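Local coordinates for CLIP-associating protein (Drosophila melanogaster, PDB 4G3A) that tracks microtubule plus ends and stabilises dynamic microtubules during mitotic spindle formation, the part described here being its N-terminal TOG-like domain of HEAT repeats, at residues Ala142-Glu146 / Asp179-Val184; Val153-His157 / Glu194-His198; Ile170-Ala175 / Leu207-Val213. All blocks are in the same frame, centred on the assembly; numbering follows the deposited sequence.

Following the chain from the N terminus, helix 142-159 supplies the first segments of contact 1 (142-146) and contact 2 (153-157). The chain then turns back through helix 170-175 and runs parallel to its first course along helix 182-199, whose first turn and preceding loop close contact 1 over 32 intervening residues and whose far end closes contact 2 over 36. Contact 3 joins helix 170-175 to the end of helix 203-208 and the loop after it, closing a loop of 31 intervening residues. All three cross one another in sequence, none nesting inside another. Contacts 1 and 2, with centres about 19 Å apart, tie the same helix pair near both ends; contact 3 carries the stack onward and touches contact 2 where I170 meets I195.

Contact 1 of 3, residues Ala142-Glu146 / Asp179-Val184; sequences AKVRE and DPTVNV
In this TOG-like domain of HEAT repeats, the start of helix 142-159 packs against the loop and first turn of helix 182-199, one layer of the solenoid on the next. Residues 142-146 are helical; D179 to T181 are extended or turn-like, and T181 occupies the N-cap position before the helix at V182, without a side-chain capping bond. The CA atoms of E146 and V184 lie 5.1 Å apart. A142 points toward the partner, its CB 3.6 Å from T181 OG1 and 4.0 Å from V184 CG2. R145, with chi1 m, chi2 t and chi3 m, forms a two-pronged salt bridge to D179 (chi1 t): NE to OD2 and NH2 to OD1, both 2.8 Å. D179 OD1 also accepts from T181 N at 3.0 Å, which makes an Asx turn, while R145 NH1 bonds to the carbonyl of H139 in the preceding loop. E146, extended with chi1 and chi2 t, packs its CB 4.1 Å from V184 CG2; its carboxylate lies beside N183, with OE1 3.7 Å from N183 CB and in a long salt bridge, 3.6 Å, to K143 NZ. One water completes the contact, donating to E146 OE2 at 3.1 Å and to N183 O at 2.7 Å.

Contact 2 of 3, residues Val153-His157 / Glu194-His198; sequences VNALH and EIYKH
Two histidines joined directly through their ring nitrogens mark this contact: H157 ND1 and H198 NE2 are 2.9 Å apart in a hydrogen bond whose donor could be either. The rings meet rim to rim, not stacked, with centroids 5.2 Å apart and planes at 26°. Through its other nitrogen, H157 (chi1 m, chi2 -19°) donates from NE2 to E194 OE1 at 3.0 Å, so one imidazole links two residues a helical turn apart on the facing helix. E194, folded with chi1 and chi2 both m, is also held within its own helix: K197 NZ makes a salt bridge to E194 OE1 at 3.1 Å, and E194 OE2 is bonded to Q190.

Both segments are helical throughout and run nearly parallel, with a crossing angle of 18° and axes 10.1 Å apart at closest approach. V153 and E194 have the nearest CA atoms, at 6.5 Å, and V153 CG2 rests 3.7 Å from E194 CG. Beneath the polar edge, L156 (chi1 t, chi2 p) points across the interface. Its CD2 packs 3.8 Å from I195 CG1, and its CG sits over the face of the H198 ring (chi1 m, chi2 -99°), 3.5 Å from the centroid and 13° off the normal, a CH-pi contact. V166, from the connecting loop, touches both L156 and I195. Such near-parallel stacking of equivalent helices in successive layers is typical of the HEAT-repeat solenoid of TOG domains.

Contact 3 of 3, residues Ile170-Ala175 / Leu207-Val213; sequences IPPVCA and LRRMDDV
Apolar packing dominates between helix 170-175 and the segment 207-213, which begins helical and continues as a loop. C174 (chi1 m) points toward the loop, and its SG lies 3.5 Å from both L207 CD2 and V213 CG2 and 4.0 Å from CG of M210, a selenomethionine. I170 CG2 reaches L207 CD2 at 3.5 Å and M210 CE at 3.4 Å, and P171 CG meets M210 SE at 4.0 Å. With chi2 and chi3 both p, M210 curls back along this face, while its backbone (phi/psi -75/87) centres an inverse gamma turn. In the TOG-domain solenoid this joins a helix of the third HEAT repeat to the C-terminal layer, where L207 also touches helix 215-229. CA separations are 7.9 Å for I170 to L207, 7.3 Å for P171 to M210 and 6.5 Å for C174 to V213. The polar link is through water, which donates to P171 O at 2.7 Å and weakly to D212 OD1 at 3.4 Å.

Contact 1 of 3, residues Ala142-Glu146 / Asp179-Val184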
loop_
_atom_site.group_PDB
_atom_site.type_symbol
_atom_site.label_atom_id
_atom_site.label_comp_id
_atom_site.label_asym_id
_atom_site.label_seq_id
_atom_site.Cartn_x
_atom_site.Cartn_y
_atom_site.Cartn_z
ATOM N N ALA A 142 3.372 -4.703 -13.845
ATOM C CA ALA A 142 1.920 -4.565 -13.979
ATOM C C ALA A 142 1.194 -4.857 -12.667
ATOM O O ALA A 142 0.109 -4.336 -12.427
ATOM C CB ALA A 142 1.388 -5.479 -15.093
ATOM N N LYS A 143 1.782 -5.707 -11.827
ATOM C CA LYS A 143 1.125 -6.059 -10.574
ATOM C C LYS A 143 1.169 -4.885 -9.593
ATOM O O LYS A 143 0.239 -4.690 -8.823
ATOM C CB LYS A 143 1.701 -7.337 -9.954
ATOM C CG LYS A 143 0.819 -7.945 -8.853
ATOM C CD LYS A 143 -0.547 -8.380 -9.374
ATOM C CE LYS A 143 -1.308 -9.181 -8.321
ATOM N NZ LYS A 143 -2.695 -9.574 -8.727
ATOM N N VAL A 144 2.240 -4.097 -9.629
ATOM C CA VAL A 144 2.243 -2.853 -8.874
ATOM C C VAL A 144 1.159 -1.898 -9.375
ATOM O O VAL A 144 0.414 -1.316 -8.578
ATOM C CB VAL A 144 3.593 -2.130 -8.950
ATOM C CG1 VAL A 144 3.499 -0.760 -8.284
ATOM C CG2 VAL A 144 4.695 -2.976 -8.298
ATOM N N ARG A 145 1.077 -1.724 -10.691
ATOM C CA ARG A 145 0.088 -0.798 -11.245
ATOM C C ARG A 145 -1.320 -1.231 -10.834
ATOM O O ARG A 145 -2.129 -0.420 -10.412
ATOM C CB ARG A 145 0.235 -0.690 -12.768
ATOM C CG ARG A 145 1.671 -0.305 -13.214
ATOM C CD ARG A 145 1.710 0.160 -14.671
ATOM N NE ARG A 145 1.315 -0.861 -15.636
ATOM C CZ ARG A 145 2.129 -1.801 -16.118
ATOM N NH1 ARG A 145 3.386 -1.876 -15.698
ATOM N NH2 ARG A 145 1.684 -2.677 -17.012
ATOM N N GLU A 146 -1.597 -2.526 -10.926
ATOM C CA GLU A 146 -2.900 -3.051 -10.539
ATOM C C GLU A 146 -3.172 -2.932 -9.034
ATOM O O GLU A 146 -4.270 -2.559 -8.620
ATOM C CB GLU A 146 -3.017 -4.515 -10.947
ATOM C CG GLU A 146 -4.363 -5.111 -10.581
ATOM C CD GLU A 146 -4.451 -6.580 -10.907
ATOM O OE1 GLU A 146 -3.434 -7.151 -11.348
ATOM O OE2 GLU A 146 -5.539 -7.163 -10.719
ATOM N N ASP A 179 -3.553 0.295 -20.790
ATOM C CA ASP A 179 -2.358 -0.406 -20.316
ATOM C C ASP A 179 -2.061 -1.594 -21.234
ATOM O O ASP A 179 -2.978 -2.209 -21.767
ATOM C CB ASP A 179 -2.581 -0.894 -18.879
ATOM C CG ASP A 179 -1.287 -1.246 -18.171
ATOM O OD1 ASP A 179 -0.906 -2.436 -18.167
ATOM O OD2 ASP A 179 -0.663 -0.336 -17.597
ATOM N N PRO A 180 -0.777 -1.923 -21.436
ATOM C CA PRO A 180 -0.528 -3.076 -22.317
ATOM C C PRO A 180 -0.953 -4.403 -21.695
ATOM O O PRO A 180 -0.964 -5.413 -22.386
ATOM C CB PRO A 180 0.993 -3.049 -22.512
ATOM C CG PRO A 180 1.517 -2.287 -21.335
ATOM C CD PRO A 180 0.468 -1.251 -21.026
ATOM N N THR A 181 -1.289 -4.392 -20.409
ATOM C CA THR A 181 -1.617 -5.609 -19.672
ATOM C C THR A 181 -3.114 -5.665 -19.415
ATOM O O THR A 181 -3.702 -4.683 -18.959
ATOM C CB THR A 181 -0.872 -5.638 -18.310
ATOM O OG1 THR A 181 0.496 -6.034 -18.514
ATOM C CG2 THR A 181 -1.530 -6.598 -17.345
ATOM N N VAL A 182 -3.736 -6.806 -19.693
ATOM C CA VAL A 182 -5.192 -6.900 -19.553
ATOM C C VAL A 182 -5.635 -6.768 -18.095
ATOM O O VAL A 182 -6.659 -6.147 -17.817
ATOM C CB VAL A 182 -5.780 -8.188 -20.198
ATOM C CG1 VAL A 182 -5.302 -9.424 -19.470
ATOM C CG2 VAL A 182 -7.302 -8.129 -20.209
ATOM N N ASN A 183 -4.855 -7.324 -17.167
ATOM C CA ASN A 183 -5.198 -7.239 -15.742
ATOM C C ASN A 183 -5.321 -5.805 -15.247
ATOM O O ASN A 183 -6.161 -5.496 -14.401
ATOM C CB ASN A 183 -4.165 -7.966 -14.887
ATOM C CG ASN A 183 -4.014 -9.415 -15.269
ATOM O OD1 ASN A 183 -3.549 -9.733 -16.364
ATOM N ND2 ASN A 183 -4.398 -10.308 -14.365
ATOM N N VAL A 184 -4.459 -4.937 -15.765
ATOM C CA VAL A 184 -4.494 -3.533 -15.401
ATOM C C VAL A 184 -5.652 -2.806 -16.090
ATOM O O VAL A 184 -6.369 -2.034 -15.450
ATOM C CB VAL A 184 -3.158 -2.845 -15.708
ATOM C CG1 VAL A 184 -3.267 -1.356 -15.463
ATOM C CG2 VAL A 184 -2.041 -3.447 -14.818
HETATM O O HOH W 1 -7.684 -7.261 -12.996
#

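Contact 2 of 3, residues Val153-His157 / Glu194-His198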
loop_
_atom_site.group_PDB
_atom_site.type_symbol
_atom_site.label_atom_id
_atom_site.label_comp_id
_atom_site.label_asym_id
_atom_site.label_seq_id
_atom_site.Cartn_x
_atom_site.Cartn_y
_atom_site.Cartn_z
ATOM N N VAL A 153 -8.867 2.346 -4.361
ATOM C CA VAL A 153 -10.238 1.879 -4.093
ATOM C C VAL A 153 -10.457 1.692 -2.588
ATOM O O VAL A 153 -11.458 2.162 -2.026
ATOM C CB VAL A 153 -10.553 0.585 -4.861
ATOM C CG1 VAL A 153 -11.805 -0.092 -4.290
ATOM C CG2 VAL A 153 -10.758 0.887 -6.359
ATOM N N ASN A 154 -9.508 1.033 -1.933
ATOM C CA ASN A 154 -9.639 0.751 -0.497
ATOM C C ASN A 154 -9.640 2.032 0.322
ATOM O O ASN A 154 -10.417 2.171 1.260
ATOM C CB ASN A 154 -8.515 -0.167 -0.001
ATOM C CG ASN A 154 -8.562 -1.554 -0.615
ATOM O OD1 ASN A 154 -7.566 -2.274 -0.615
ATOM N ND2 ASN A 154 -9.716 -1.935 -1.147
ATOM N N ALA A 155 -8.750 2.963 -0.023
ATOM C CA ALA A 155 -8.672 4.244 0.671
ATOM C C ALA A 155 -9.963 5.071 0.533
ATOM O O ALA A 155 -10.425 5.704 1.491
ATOM C CB ALA A 155 -7.492 5.037 0.162
ATOM N N LEU A 156 -10.537 5.066 -0.662
ATOM C CA LEU A 156 -11.810 5.738 -0.899
ATOM C C LEU A 156 -12.919 5.079 -0.093
ATOM O O LEU A 156 -13.711 5.744 0.574
ATOM C CB LEU A 156 -12.147 5.687 -2.401
ATOM C CG LEU A 156 -13.201 6.647 -2.955
ATOM C CD1 LEU A 156 -12.775 8.092 -2.747
ATOM C CD2 LEU A 156 -13.465 6.359 -4.447
ATOM N N HIS A 157 -12.985 3.757 -0.159
ATOM C CA HIS A 157 -14.014 3.047 0.571
ATOM C C HIS A 157 -13.881 3.302 2.074
ATOM O O HIS A 157 -14.877 3.432 2.766
ATOM C CB HIS A 157 -13.994 1.552 0.244
ATOM C CG HIS A 157 -14.549 1.233 -1.123
ATOM N ND1 HIS A 157 -15.342 2.099 -1.820
ATOM C CD2 HIS A 157 -14.412 0.118 -1.891
ATOM C CE1 HIS A 157 -15.678 1.546 -2.988
ATOM N NE2 HIS A 157 -15.133 0.354 -3.044
ATOM N N GLU A 194 -15.779 1.953 -8.960
ATOM C CA GLU A 194 -15.730 2.198 -7.517
ATOM C C GLU A 194 -15.762 3.695 -7.200
ATOM O O GLU A 194 -16.411 4.114 -6.241
ATOM C CB GLU A 194 -14.478 1.568 -6.885
ATOM C CG GLU A 194 -14.254 0.100 -7.225
ATOM C CD GLU A 194 -15.333 -0.829 -6.672
ATOM O OE1 GLU A 194 -16.082 -0.427 -5.752
ATOM O OE2 GLU A 194 -15.420 -1.974 -7.163
ATOM N N ILE A 195 -15.068 4.501 -8.008
ATOM C CA ILE A 195 -15.081 5.951 -7.827
ATOM C C ILE A 195 -16.489 6.496 -8.119
ATOM O O ILE A 195 -16.974 7.405 -7.449
ATOM C CB ILE A 195 -14.048 6.656 -8.726
ATOM C CG1 ILE A 195 -12.629 6.511 -8.138
ATOM C CG2 ILE A 195 -14.416 8.125 -8.905
ATOM C CD1 ILE A 195 -11.513 6.961 -9.121
ATOM N N TYR A 196 -17.154 5.928 -9.108
ATOM C CA TYR A 196 -18.539 6.340 -9.364
ATOM C C TYR A 196 -19.415 6.214 -8.107
ATOM O O TYR A 196 -20.279 7.056 -7.850
ATOM C CB TYR A 196 -19.147 5.550 -10.518
ATOM C CG TYR A 196 -20.617 5.868 -10.761
ATOM C CD1 TYR A 196 -20.999 7.008 -11.453
ATOM C CD2 TYR A 196 -21.607 5.027 -10.285
ATOM C CE1 TYR A 196 -22.346 7.304 -11.669
ATOM C CE2 TYR A 196 -22.950 5.309 -10.490
ATOM C CZ TYR A 196 -23.317 6.445 -11.179
ATOM O OH TYR A 196 -24.658 6.712 -11.372
ATOM N N LYS A 197 -19.189 5.169 -7.318
ATOM C CA LYS A 197 -19.995 4.967 -6.117
ATOM C C LYS A 197 -19.901 6.142 -5.151
ATOM O O LYS A 197 -20.854 6.428 -4.430
ATOM C CB LYS A 197 -19.642 3.653 -5.428
ATOM C CG LYS A 197 -20.064 2.426 -6.214
ATOM C CD LYS A 197 -19.452 1.165 -5.627
ATOM C CE LYS A 197 -19.704 -0.031 -6.535
ATOM N NZ LYS A 197 -19.051 -1.261 -6.010
ATOM N N HIS A 198 -18.759 6.828 -5.144
ATOM C CA HIS A 198 -18.539 7.931 -4.212
ATOM C C HIS A 198 -18.884 9.275 -4.836
ATOM O O HIS A 198 -19.359 10.188 -4.164
ATOM C CB HIS A 198 -17.083 7.948 -3.734
ATOM C CG HIS A 198 -16.743 6.820 -2.818
ATOM N ND1 HIS A 198 -16.706 6.951 -1.452
ATOM C CD2 HIS A 198 -16.445 5.516 -3.075
ATOM C CE1 HIS A 198 -16.405 5.789 -0.897
ATOM N NE2 HIS A 198 -16.242 4.905 -1.875
#

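Contact 3 of 3, residues Ile170-Ala175 / Leu207-Val213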
loop_
_atom_site.group_PDB
_atom_site.type_symbol
_atom_site.label_atom_id
_atom_site.label_comp_id
_atom_site.label_asym_id
_atom_site.label_seq_id
_atom_site.Cartn_x
_atom_site.Cartn_y
_atom_site.Cartn_z
ATOM N N ILE A 170 -8.577 10.998 -12.098
ATOM C CA ILE A 170 -9.297 10.451 -13.247
ATOM C C ILE A 170 -8.419 10.316 -14.495
ATOM O O ILE A 170 -8.425 9.266 -15.138
ATOM C CB ILE A 170 -10.600 11.204 -13.547
ATOM C CG1 ILE A 170 -11.426 11.316 -12.265
ATOM C CG2 ILE A 170 -11.390 10.470 -14.628
ATOM C CD1 ILE A 170 -11.608 9.982 -11.570
ATOM N N PRO A 171 -7.631 11.356 -14.829
ATOM C CA PRO A 171 -6.866 11.164 -16.071
ATOM C C PRO A 171 -5.793 10.057 -15.977
ATOM O O PRO A 171 -5.714 9.235 -16.892
ATOM C CB PRO A 171 -6.275 12.556 -16.349
ATOM C CG PRO A 171 -7.185 13.503 -15.627
ATOM C CD PRO A 171 -7.621 12.761 -14.381
ATOM N N PRO A 172 -4.992 10.009 -14.891
ATOM C CA PRO A 172 -4.080 8.860 -14.855
ATOM C C PRO A 172 -4.775 7.497 -14.802
ATOM O O PRO A 172 -4.272 6.561 -15.421
ATOM C CB PRO A 172 -3.247 9.092 -13.583
ATOM C CG PRO A 172 -3.917 10.191 -12.850
ATOM C CD PRO A 172 -4.677 10.994 -13.845
ATOM N N VAL A 173 -5.886 7.365 -14.078
ATOM C CA VAL A 173 -6.599 6.088 -14.091
ATOM C C VAL A 173 -7.106 5.788 -15.514
ATOM O O VAL A 173 -7.035 4.656 -15.999
ATOM C CB VAL A 173 -7.776 6.081 -13.098
ATOM C CG1 VAL A 173 -8.665 4.847 -13.326
ATOM C CG2 VAL A 173 -7.253 6.136 -11.667
ATOM N N CYS A 174 -7.609 6.807 -16.194
ATOM C CA CYS A 174 -8.070 6.606 -17.567
ATOM C C CYS A 174 -6.923 6.165 -18.485
ATOM O O CYS A 174 -7.116 5.324 -19.352
ATOM C CB CYS A 174 -8.765 7.854 -18.099
ATOM S SG CYS A 174 -10.446 8.098 -17.435
ATOM N N ALA A 175 -5.727 6.717 -18.276
ATOM C CA ALA A 175 -4.558 6.287 -19.040
ATOM C C ALA A 175 -4.322 4.789 -18.903
ATOM O O ALA A 175 -3.880 4.141 -19.848
ATOM C CB ALA A 175 -3.311 7.063 -18.608
ATOM N N LEU A 207 -15.652 12.130 -17.783
ATOM C CA LEU A 207 -15.027 11.151 -18.655
ATOM C C LEU A 207 -15.280 11.517 -20.105
ATOM O O LEU A 207 -14.466 11.233 -20.977
ATOM C CB LEU A 207 -15.527 9.738 -18.352
ATOM C CG LEU A 207 -15.282 9.233 -16.932
ATOM C CD1 LEU A 207 -16.140 7.996 -16.665
ATOM C CD2 LEU A 207 -13.790 8.942 -16.691
ATOM N N ARG A 208 -16.407 12.160 -20.376
ATOM C CA ARG A 208 -16.722 12.457 -21.765
ATOM C C ARG A 208 -15.744 13.479 -22.355
ATOM O O ARG A 208 -15.506 13.487 -23.561
ATOM C CB ARG A 208 -18.166 12.930 -21.909
ATOM C CG ARG A 208 -18.701 12.762 -23.318
ATOM C CD ARG A 208 -20.084 13.331 -23.424
ATOM N NE ARG A 208 -20.546 13.392 -24.805
ATOM C CZ ARG A 208 -21.477 12.593 -25.319
ATOM N NH1 ARG A 208 -22.044 11.658 -24.563
ATOM N NH2 ARG A 208 -21.843 12.734 -26.586
ATOM N N ARG A 209 -15.176 14.325 -21.497
ATOM C CA ARG A 209 -14.155 15.295 -21.907
ATOM C C ARG A 209 -12.774 14.636 -22.033
ATOM O O ARG A 209 -11.842 15.210 -22.594
ATOM C CB ARG A 209 -14.078 16.448 -20.899
ATOM C CG ARG A 209 -13.289 16.089 -19.643
ATOM C CD ARG A 209 -13.262 17.198 -18.588
ATOM N NE ARG A 209 -12.337 18.279 -18.921
ATOM C CZ ARG A 209 -11.014 18.149 -18.984
ATOM N NH1 ARG A 209 -10.440 16.975 -18.751
ATOM N NH2 ARG A 209 -10.259 19.196 -19.290
HETATM N N MSE A 210 -12.650 13.431 -21.499
HETATM C CA MSE A 210 -11.397 12.695 -21.539
HETATM C C MSE A 210 -11.198 12.160 -22.951
HETATM O O MSE A 210 -11.580 11.030 -23.244
HETATM C CB MSE A 210 -11.454 11.525 -20.551
HETATM C CG MSE A 210 -10.215 11.318 -19.714
HETATM SE SE MSE A 210 -9.932 12.735 -18.416
HETATM C CE MSE A 210 -11.487 12.496 -17.325
ATOM N N ASP A 211 -10.602 12.965 -23.827
ATOM C CA ASP A 211 -10.381 12.541 -25.210
ATOM C C ASP A 211 -9.482 11.303 -25.279
ATOM O O ASP A 211 -9.399 10.635 -26.308
ATOM C CB ASP A 211 -9.825 13.685 -26.064
ATOM C CG ASP A 211 -8.562 14.293 -25.489
ATOM O OD1 ASP A 211 -8.134 13.881 -24.390
ATOM O OD2 ASP A 211 -8.000 15.193 -26.144
ATOM N N ASP A 212 -8.817 11.012 -24.169
ATOM C CA ASP A 212 -8.160 9.731 -23.974
ATOM C C ASP A 212 -9.144 8.576 -24.191
ATOM O O ASP A 212 -9.010 7.810 -25.152
ATOM C CB ASP A 212 -7.607 9.662 -22.544
ATOM C CG ASP A 212 -6.681 8.471 -22.314
ATOM O OD1 ASP A 212 -5.443 8.660 -22.342
ATOM O OD2 ASP A 212 -7.192 7.352 -22.083
ATOM N N VAL A 213 -10.149 8.492 -23.315
ATOM C CA VAL A 213 -11.133 7.402 -23.279
ATOM C C VAL A 213 -11.913 7.214 -24.584
ATOM O O VAL A 213 -12.729 8.062 -24.963
ATOM C CB VAL A 213 -12.158 7.631 -22.153
ATOM C CG1 VAL A 213 -13.180 6.512 -22.122
ATOM C CG2 VAL A 213 -11.457 7.767 -20.807
HETATM O O HOH W 2 -5.496 10.360 -19.387
#